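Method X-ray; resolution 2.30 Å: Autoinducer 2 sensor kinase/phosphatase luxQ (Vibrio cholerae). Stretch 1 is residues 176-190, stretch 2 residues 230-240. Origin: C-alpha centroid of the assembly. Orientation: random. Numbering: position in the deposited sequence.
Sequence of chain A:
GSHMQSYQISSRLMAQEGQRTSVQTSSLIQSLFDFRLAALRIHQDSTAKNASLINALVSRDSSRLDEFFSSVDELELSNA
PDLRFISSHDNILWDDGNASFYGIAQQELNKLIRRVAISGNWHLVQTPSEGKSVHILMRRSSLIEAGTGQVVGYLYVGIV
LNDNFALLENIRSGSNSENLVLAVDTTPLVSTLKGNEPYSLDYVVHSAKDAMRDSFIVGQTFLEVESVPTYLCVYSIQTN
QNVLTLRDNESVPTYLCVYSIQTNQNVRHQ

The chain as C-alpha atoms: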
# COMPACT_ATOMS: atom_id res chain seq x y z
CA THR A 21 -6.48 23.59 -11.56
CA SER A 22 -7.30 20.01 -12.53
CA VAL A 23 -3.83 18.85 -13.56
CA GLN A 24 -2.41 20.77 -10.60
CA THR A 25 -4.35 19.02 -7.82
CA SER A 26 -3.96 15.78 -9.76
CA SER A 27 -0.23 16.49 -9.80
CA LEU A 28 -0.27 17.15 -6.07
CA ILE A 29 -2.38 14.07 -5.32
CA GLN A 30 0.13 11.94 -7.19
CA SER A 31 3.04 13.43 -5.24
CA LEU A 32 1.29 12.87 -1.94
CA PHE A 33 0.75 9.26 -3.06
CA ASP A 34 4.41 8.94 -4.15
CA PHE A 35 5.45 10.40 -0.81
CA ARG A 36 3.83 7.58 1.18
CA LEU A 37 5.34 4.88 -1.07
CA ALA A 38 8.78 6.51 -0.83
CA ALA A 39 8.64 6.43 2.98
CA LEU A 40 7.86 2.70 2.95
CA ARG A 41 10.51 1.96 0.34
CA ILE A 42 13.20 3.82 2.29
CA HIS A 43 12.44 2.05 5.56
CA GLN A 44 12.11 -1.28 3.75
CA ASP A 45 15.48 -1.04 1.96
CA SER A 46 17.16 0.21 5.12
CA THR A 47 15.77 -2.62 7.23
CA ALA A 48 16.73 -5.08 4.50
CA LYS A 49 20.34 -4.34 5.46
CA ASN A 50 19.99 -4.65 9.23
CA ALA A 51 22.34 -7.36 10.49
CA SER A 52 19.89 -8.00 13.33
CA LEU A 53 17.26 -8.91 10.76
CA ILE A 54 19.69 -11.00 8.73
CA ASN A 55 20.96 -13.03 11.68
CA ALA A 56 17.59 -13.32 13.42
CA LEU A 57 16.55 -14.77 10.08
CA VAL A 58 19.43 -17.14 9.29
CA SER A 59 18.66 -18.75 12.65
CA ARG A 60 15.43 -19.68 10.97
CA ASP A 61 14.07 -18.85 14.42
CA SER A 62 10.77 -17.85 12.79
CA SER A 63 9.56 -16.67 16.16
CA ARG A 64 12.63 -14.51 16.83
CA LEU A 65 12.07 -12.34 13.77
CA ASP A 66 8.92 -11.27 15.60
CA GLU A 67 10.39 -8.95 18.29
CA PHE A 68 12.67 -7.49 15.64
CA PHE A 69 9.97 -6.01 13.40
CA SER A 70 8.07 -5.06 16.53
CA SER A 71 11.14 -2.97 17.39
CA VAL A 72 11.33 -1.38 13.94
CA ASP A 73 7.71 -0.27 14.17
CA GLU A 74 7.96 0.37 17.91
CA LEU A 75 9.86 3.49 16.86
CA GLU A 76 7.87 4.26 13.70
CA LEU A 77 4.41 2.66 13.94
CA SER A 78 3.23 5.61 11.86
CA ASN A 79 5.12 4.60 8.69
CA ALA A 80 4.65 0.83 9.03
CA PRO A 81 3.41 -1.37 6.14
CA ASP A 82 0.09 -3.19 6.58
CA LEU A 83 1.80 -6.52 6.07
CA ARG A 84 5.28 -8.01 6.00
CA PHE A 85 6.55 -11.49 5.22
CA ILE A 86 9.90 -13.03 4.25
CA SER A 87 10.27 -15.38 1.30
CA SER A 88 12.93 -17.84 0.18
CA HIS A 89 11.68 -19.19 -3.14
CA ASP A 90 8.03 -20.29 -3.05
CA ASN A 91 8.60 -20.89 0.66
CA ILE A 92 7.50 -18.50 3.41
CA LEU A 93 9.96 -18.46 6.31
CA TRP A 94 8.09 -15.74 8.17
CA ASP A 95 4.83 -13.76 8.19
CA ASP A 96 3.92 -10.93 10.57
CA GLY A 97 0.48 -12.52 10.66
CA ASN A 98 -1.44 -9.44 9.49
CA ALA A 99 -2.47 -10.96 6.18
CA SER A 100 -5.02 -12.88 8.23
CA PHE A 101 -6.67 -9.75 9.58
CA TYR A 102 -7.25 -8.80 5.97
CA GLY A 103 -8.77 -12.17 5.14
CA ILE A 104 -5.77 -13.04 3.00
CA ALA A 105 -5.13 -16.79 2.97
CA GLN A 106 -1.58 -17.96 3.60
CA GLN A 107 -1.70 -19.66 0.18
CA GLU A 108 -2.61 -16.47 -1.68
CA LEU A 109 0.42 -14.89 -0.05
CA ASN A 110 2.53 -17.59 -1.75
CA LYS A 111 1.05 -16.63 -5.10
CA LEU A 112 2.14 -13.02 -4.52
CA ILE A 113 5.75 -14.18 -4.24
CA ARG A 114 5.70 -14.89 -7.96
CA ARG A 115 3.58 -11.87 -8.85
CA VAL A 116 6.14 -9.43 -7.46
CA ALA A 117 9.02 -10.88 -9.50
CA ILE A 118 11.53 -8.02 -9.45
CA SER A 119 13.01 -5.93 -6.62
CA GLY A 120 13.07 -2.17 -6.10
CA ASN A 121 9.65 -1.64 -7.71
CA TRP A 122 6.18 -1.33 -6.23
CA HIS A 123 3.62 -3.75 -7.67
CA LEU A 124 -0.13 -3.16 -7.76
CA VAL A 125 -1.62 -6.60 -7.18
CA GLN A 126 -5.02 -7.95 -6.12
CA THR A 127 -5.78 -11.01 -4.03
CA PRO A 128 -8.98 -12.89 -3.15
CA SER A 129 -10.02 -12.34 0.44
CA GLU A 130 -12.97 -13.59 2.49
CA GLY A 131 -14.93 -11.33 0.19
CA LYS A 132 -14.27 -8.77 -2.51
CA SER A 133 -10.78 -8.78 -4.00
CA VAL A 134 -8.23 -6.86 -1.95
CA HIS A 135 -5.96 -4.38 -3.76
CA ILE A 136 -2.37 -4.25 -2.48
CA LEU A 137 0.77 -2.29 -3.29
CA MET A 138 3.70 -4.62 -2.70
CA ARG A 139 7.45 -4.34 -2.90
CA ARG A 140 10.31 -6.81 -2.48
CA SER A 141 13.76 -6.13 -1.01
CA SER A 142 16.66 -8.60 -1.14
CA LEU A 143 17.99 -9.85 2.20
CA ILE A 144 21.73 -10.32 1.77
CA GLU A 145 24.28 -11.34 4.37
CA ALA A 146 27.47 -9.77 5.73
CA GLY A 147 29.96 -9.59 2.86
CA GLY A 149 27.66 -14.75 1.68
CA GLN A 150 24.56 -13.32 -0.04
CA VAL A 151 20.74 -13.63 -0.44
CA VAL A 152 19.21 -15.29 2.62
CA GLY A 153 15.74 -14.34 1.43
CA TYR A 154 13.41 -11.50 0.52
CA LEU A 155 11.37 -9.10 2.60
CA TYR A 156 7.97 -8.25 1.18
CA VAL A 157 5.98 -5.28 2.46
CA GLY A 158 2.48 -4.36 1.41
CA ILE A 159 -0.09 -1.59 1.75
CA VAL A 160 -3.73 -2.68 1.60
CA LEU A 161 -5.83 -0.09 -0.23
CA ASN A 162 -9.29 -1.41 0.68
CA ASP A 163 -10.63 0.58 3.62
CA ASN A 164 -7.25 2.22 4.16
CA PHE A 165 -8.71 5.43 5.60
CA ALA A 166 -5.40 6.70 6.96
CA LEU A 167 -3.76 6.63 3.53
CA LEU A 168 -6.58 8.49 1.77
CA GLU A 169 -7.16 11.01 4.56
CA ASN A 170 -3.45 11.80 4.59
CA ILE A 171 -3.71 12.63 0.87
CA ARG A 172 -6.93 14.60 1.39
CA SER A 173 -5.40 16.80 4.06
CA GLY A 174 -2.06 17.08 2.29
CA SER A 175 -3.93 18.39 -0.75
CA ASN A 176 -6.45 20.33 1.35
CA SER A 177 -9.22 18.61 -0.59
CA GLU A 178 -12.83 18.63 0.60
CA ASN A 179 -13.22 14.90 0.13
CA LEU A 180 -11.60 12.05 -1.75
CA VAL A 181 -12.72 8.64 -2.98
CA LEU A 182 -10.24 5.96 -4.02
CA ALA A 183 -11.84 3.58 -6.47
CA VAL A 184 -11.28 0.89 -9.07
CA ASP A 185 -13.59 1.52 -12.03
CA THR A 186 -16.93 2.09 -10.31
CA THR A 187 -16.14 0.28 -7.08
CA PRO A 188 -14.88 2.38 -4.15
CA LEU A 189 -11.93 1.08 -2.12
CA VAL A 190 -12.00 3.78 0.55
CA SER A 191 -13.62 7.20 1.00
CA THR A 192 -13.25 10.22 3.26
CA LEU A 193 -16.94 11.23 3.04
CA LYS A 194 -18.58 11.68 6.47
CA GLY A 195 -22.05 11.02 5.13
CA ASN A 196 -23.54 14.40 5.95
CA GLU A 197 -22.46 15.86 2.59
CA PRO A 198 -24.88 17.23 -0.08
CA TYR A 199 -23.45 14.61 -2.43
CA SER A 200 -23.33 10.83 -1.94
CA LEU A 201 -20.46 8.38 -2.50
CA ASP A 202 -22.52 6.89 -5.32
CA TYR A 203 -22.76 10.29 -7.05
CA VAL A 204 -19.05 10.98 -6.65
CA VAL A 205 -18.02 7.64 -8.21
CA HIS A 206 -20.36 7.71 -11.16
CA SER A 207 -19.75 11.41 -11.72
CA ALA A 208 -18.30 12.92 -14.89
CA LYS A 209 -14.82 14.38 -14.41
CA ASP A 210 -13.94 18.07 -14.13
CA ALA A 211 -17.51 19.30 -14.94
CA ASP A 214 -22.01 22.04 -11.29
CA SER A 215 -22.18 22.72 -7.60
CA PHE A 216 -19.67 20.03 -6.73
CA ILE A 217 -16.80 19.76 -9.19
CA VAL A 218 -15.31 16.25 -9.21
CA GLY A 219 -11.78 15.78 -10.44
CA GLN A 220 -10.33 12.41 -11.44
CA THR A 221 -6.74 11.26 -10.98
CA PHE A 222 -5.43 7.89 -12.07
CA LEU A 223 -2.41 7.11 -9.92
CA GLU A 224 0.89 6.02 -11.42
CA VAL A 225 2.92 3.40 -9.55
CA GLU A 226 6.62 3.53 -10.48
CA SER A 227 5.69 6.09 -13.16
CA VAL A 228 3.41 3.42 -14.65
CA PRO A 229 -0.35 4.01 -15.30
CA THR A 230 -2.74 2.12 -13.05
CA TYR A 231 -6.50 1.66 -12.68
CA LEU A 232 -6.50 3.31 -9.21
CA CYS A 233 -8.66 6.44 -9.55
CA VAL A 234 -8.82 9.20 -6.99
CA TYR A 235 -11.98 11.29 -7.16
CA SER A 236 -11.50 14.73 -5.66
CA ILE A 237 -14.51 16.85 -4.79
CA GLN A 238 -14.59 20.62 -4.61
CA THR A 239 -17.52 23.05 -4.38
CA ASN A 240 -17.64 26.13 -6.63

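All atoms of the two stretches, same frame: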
# COMPACT_ATOMS: atom_id res chain seq x y z
N ASN A 176 -5.40 19.44 0.87
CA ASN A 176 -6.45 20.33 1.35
C ASN A 176 -7.75 20.15 0.58
O ASN A 176 -8.49 21.11 0.36
CB ASN A 176 -5.99 21.79 1.26
CG ASN A 176 -4.78 22.07 2.13
OD1 ASN A 176 -3.64 22.11 1.65
ND2 ASN A 176 -5.01 22.26 3.43
N SER A 177 -8.01 18.92 0.16
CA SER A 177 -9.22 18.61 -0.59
C SER A 177 -10.41 18.45 0.35
O SER A 177 -10.25 18.06 1.50
CB SER A 177 -9.03 17.32 -1.39
OG SER A 177 -7.97 17.45 -2.33
N GLU A 178 -11.59 18.75 -0.17
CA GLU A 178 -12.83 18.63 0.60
C GLU A 178 -13.08 17.18 0.97
O GLU A 178 -13.36 16.85 2.12
CB GLU A 178 -14.01 19.09 -0.24
CG GLU A 178 -14.67 20.36 0.19
CD GLU A 178 -15.89 20.65 -0.68
OE1 GLU A 178 -16.94 19.99 -0.48
OE2 GLU A 178 -15.76 21.51 -1.58
N ASN A 179 -13.00 16.32 -0.04
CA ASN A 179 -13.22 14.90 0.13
C ASN A 179 -12.58 14.15 -1.03
O ASN A 179 -12.43 14.68 -2.14
CB ASN A 179 -14.73 14.58 0.14
CG ASN A 179 -15.33 14.61 1.53
OD1 ASN A 179 -14.87 13.93 2.45
ND2 ASN A 179 -16.38 15.39 1.69
N LEU A 180 -12.19 12.91 -0.75
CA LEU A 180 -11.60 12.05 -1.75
C LEU A 180 -12.24 10.67 -1.71
O LEU A 180 -12.74 10.22 -0.68
CB LEU A 180 -10.09 11.90 -1.54
CG LEU A 180 -9.16 13.11 -1.61
CD1 LEU A 180 -7.75 12.63 -1.24
CD2 LEU A 180 -9.17 13.74 -3.01
N VAL A 181 -12.20 10.00 -2.86
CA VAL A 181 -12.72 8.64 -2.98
C VAL A 181 -11.73 7.86 -3.83
O VAL A 181 -11.44 8.23 -4.97
CB VAL A 181 -14.08 8.60 -3.70
CG1 VAL A 181 -14.54 7.15 -3.80
CG2 VAL A 181 -15.12 9.45 -2.97
N LEU A 182 -11.18 6.78 -3.27
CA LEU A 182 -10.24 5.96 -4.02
C LEU A 182 -11.07 4.81 -4.55
O LEU A 182 -11.73 4.09 -3.80
CB LEU A 182 -9.11 5.44 -3.12
CG LEU A 182 -8.12 4.46 -3.78
CD1 LEU A 182 -7.48 5.13 -4.99
CD2 LEU A 182 -7.05 4.05 -2.78
N ALA A 183 -11.05 4.64 -5.87
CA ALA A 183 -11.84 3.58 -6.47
C ALA A 183 -11.15 2.86 -7.61
O ALA A 183 -10.14 3.32 -8.14
CB ALA A 183 -13.17 4.16 -6.96
N VAL A 184 -11.73 1.72 -7.97
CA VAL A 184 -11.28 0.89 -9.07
C VAL A 184 -12.50 0.79 -9.97
O VAL A 184 -13.45 0.07 -9.66
CB VAL A 184 -10.88 -0.54 -8.61
CG1 VAL A 184 -10.54 -1.40 -9.82
CG2 VAL A 184 -9.70 -0.47 -7.65
N ASP A 185 -12.48 1.51 -11.08
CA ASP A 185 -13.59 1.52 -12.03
C ASP A 185 -14.79 2.24 -11.40
O ASP A 185 -14.84 3.47 -11.35
CB ASP A 185 -13.97 0.07 -12.40
CG ASP A 185 -15.07 -0.01 -13.45
OD1 ASP A 185 -15.38 1.02 -14.09
OD2 ASP A 185 -15.62 -1.11 -13.64
N THR A 186 -15.76 1.48 -10.91
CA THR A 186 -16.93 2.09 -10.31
C THR A 186 -17.03 1.69 -8.85
O THR A 186 -17.86 2.20 -8.10
CB THR A 186 -18.20 1.68 -11.10
OG1 THR A 186 -18.72 2.84 -11.76
CG2 THR A 186 -19.27 1.06 -10.18
N THR A 187 -16.15 0.78 -8.44
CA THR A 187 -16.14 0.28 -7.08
C THR A 187 -15.17 1.04 -6.17
O THR A 187 -13.97 1.10 -6.42
CB THR A 187 -15.77 -1.20 -7.07
OG1 THR A 187 -16.63 -1.90 -7.98
CG2 THR A 187 -15.93 -1.78 -5.68
N PRO A 188 -15.70 1.62 -5.10
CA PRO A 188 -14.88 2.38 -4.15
C PRO A 188 -14.05 1.47 -3.24
O PRO A 188 -14.56 0.47 -2.73
CB PRO A 188 -15.91 3.18 -3.35
CG PRO A 188 -17.12 3.20 -4.24
CD PRO A 188 -17.13 1.83 -4.82
N LEU A 189 -12.79 1.83 -3.03
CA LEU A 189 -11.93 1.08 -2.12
C LEU A 189 -12.03 1.74 -0.75
O LEU A 189 -12.24 1.08 0.26
CB LEU A 189 -10.48 1.09 -2.61
CG LEU A 189 -10.27 0.30 -3.90
CD1 LEU A 189 -8.77 0.22 -4.20
CD2 LEU A 189 -10.86 -1.11 -3.74
N VAL A 190 -11.90 3.05 -0.71
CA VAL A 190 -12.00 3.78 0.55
C VAL A 190 -12.43 5.21 0.22
O VAL A 190 -12.18 5.70 -0.89
CB VAL A 190 -10.65 3.78 1.34
CG1 VAL A 190 -9.57 4.51 0.57
CG2 VAL A 190 -10.86 4.41 2.71
N THR A 230 -1.99 3.16 -13.73
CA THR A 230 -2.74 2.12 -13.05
C THR A 230 -4.23 2.43 -13.16
O THR A 230 -4.61 3.49 -13.68
CB THR A 230 -2.41 2.04 -11.56
OG1 THR A 230 -3.04 3.15 -10.88
CG2 THR A 230 -0.91 2.08 -11.35
N TYR A 231 -5.05 1.51 -12.66
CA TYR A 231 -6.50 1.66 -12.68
C TYR A 231 -7.03 2.29 -11.37
O TYR A 231 -8.24 2.39 -11.16
CB TYR A 231 -7.14 0.30 -12.90
CG TYR A 231 -6.75 -0.74 -11.86
CD1 TYR A 231 -7.26 -0.69 -10.57
CD2 TYR A 231 -5.86 -1.77 -12.18
CE1 TYR A 231 -6.89 -1.64 -9.61
CE2 TYR A 231 -5.49 -2.73 -11.23
CZ TYR A 231 -6.00 -2.66 -9.95
OH TYR A 231 -5.64 -3.60 -9.01
N LEU A 232 -6.12 2.68 -10.48
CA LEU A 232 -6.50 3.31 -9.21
C LEU A 232 -6.89 4.75 -9.51
O LEU A 232 -6.05 5.55 -9.93
CB LEU A 232 -5.33 3.30 -8.24
CG LEU A 232 -4.76 1.93 -7.85
CD1 LEU A 232 -3.49 2.15 -7.01
CD2 LEU A 232 -5.80 1.11 -7.08
N CYS A 233 -8.16 5.09 -9.29
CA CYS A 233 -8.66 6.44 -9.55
C CYS A 233 -9.07 7.20 -8.30
O CYS A 233 -9.91 6.76 -7.52
CB CYS A 233 -9.84 6.38 -10.52
SG CYS A 233 -10.56 8.01 -10.92
N VAL A 234 -8.48 8.37 -8.12
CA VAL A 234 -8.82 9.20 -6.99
C VAL A 234 -9.78 10.30 -7.41
O VAL A 234 -9.43 11.16 -8.23
CB VAL A 234 -7.57 9.84 -6.37
CG1 VAL A 234 -8.00 10.79 -5.25
CG2 VAL A 234 -6.64 8.74 -5.82
N TYR A 235 -10.99 10.26 -6.87
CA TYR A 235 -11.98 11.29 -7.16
C TYR A 235 -11.83 12.37 -6.11
O TYR A 235 -11.84 12.08 -4.90
CB TYR A 235 -13.40 10.71 -7.11
CG TYR A 235 -13.67 9.66 -8.16
CD1 TYR A 235 -13.43 8.31 -7.90
CD2 TYR A 235 -14.17 10.01 -9.41
CE1 TYR A 235 -13.67 7.34 -8.87
CE2 TYR A 235 -14.42 9.05 -10.38
CZ TYR A 235 -14.17 7.72 -10.11
OH TYR A 235 -14.40 6.77 -11.07
N SER A 236 -11.65 13.61 -6.57
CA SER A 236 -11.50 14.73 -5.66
C SER A 236 -12.71 15.64 -5.84
O SER A 236 -13.08 15.98 -6.97
CB SER A 236 -10.19 15.50 -5.94
OG SER A 236 -10.19 16.06 -7.24
N ILE A 237 -13.32 16.03 -4.73
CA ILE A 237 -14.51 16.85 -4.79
C ILE A 237 -14.30 18.24 -4.24
O ILE A 237 -13.77 18.41 -3.15
CB ILE A 237 -15.66 16.18 -4.03
CG1 ILE A 237 -15.58 14.67 -4.21
CG2 ILE A 237 -17.00 16.68 -4.56
CD1 ILE A 237 -16.53 13.90 -3.35
N GLN A 238 -14.71 19.23 -5.02
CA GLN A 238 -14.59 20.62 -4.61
C GLN A 238 -15.85 21.38 -5.01
O GLN A 238 -16.39 21.18 -6.10
CB GLN A 238 -13.35 21.24 -5.24
CG GLN A 238 -12.60 22.18 -4.31
CD GLN A 238 -12.14 21.50 -3.02
OE1 GLN A 238 -11.37 20.53 -3.05
NE2 GLN A 238 -12.61 22.00 -1.88
N THR A 239 -16.32 22.25 -4.12
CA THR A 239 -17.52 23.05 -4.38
C THR A 239 -17.12 24.37 -5.03
O THR A 239 -16.08 24.93 -4.69
CB THR A 239 -18.26 23.34 -3.06
OG1 THR A 239 -17.43 24.18 -2.25
CG2 THR A 239 -18.53 22.06 -2.31
N ASN A 240 -17.94 24.87 -5.95
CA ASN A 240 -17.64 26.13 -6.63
C ASN A 240 -17.41 27.30 -5.68
O ASN A 240 -18.01 27.36 -4.61
CB ASN A 240 -18.75 26.51 -7.61
CG ASN A 240 -18.75 25.64 -8.85
OD1 ASN A 240 -19.07 26.10 -9.94
ND2 ASN A 240 -18.38 24.37 -8.68
O HOH W 1 -9.31 19.51 -4.42
O HOH W 2 -14.48 23.68 -1.51

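The two stretches lie side by side as antiparallel strands, their axes 160° apart in direction and 4.6 Å apart at closest approach. Peptide groups zip the centre together. Val181 N donates to Tyr235 O (2.9 Å) and Tyr235 N to Val181 O (2.8 Å); two residues on, Ala183 N reaches Cys233 O and Cys233 N reaches Ala183 O, both at 2.9 Å. Between these wide pairs sits the narrow pair Leu182 and Val234, whose CA atoms are 4.6 Å apart. At this narrow pair and the next, Leu180 with Ser236, backbone carbons come against carbonyls as well: Val234 CA lies 3.4 Å from Val181 O, and Leu180 CA 3.2 Å from Tyr235 O.

Side chains alternate between the two faces of the sheet. One face carries Leu180, Leu182, Val184, Leu232, Val234 and Ser236, and here the ends of Leu180 and Leu182 lean across to the second strand. Leu182 CD1 comes 3.8 Å from Val234 CG2 and 4.3 Å from Leu232 CB, so one methyl touches two alternate residues, neighbours on this face. Leu180 does likewise from the other side of Val234: its CD2 rests 3.9 Å from Val234 CG1 and 3.6 Å from Ser236 CB. Valine, branched at CB, thus offers a methyl to each leucine, while small Ser236 leaves room for Leu180. Farther along, Val184 CG2 and Leu189 CD1 each approach Leu232 CD2 to 4.2 Å, and Val184 CG1 meets Tyr231 CD1 at 3.4 Å, obliquely to the ring.

The opposite face is built around Tyr235. Its CB packs 4.1 Å from Val181 CB, and the ring then extends past Ala183, whose CB touches Tyr235 CE1 at 3.7 Å near the ring plane. Alanine suits this place: its single methyl makes a shallow contact beside the ring edge. Beyond it, the type II' turn from Val184 to Thr187 brings Asp185 O within 3.3 Å of Tyr235 OH.

At the other end the contact becomes polar, as befits more exposed residues. The Glu178 side chain reaches over to the second strand, where Thr239 N donates to Glu178 OE2 at 2.7 Å, a charged carboxylate satisfying a backbone amide. Gln238 starts away from the first stretch, but its bent side chain returns, and Glu178 N makes a weak 3.4 Å bond to Gln238 OE1. Two waters bridge the polar end: one molecule donates to Gln238 OE1 (2.7 Å) and also bonds Ser177 OG (3.2 Å), while another joins Glu178 OE2 to Gln238 NE2, 2.5 Å from each.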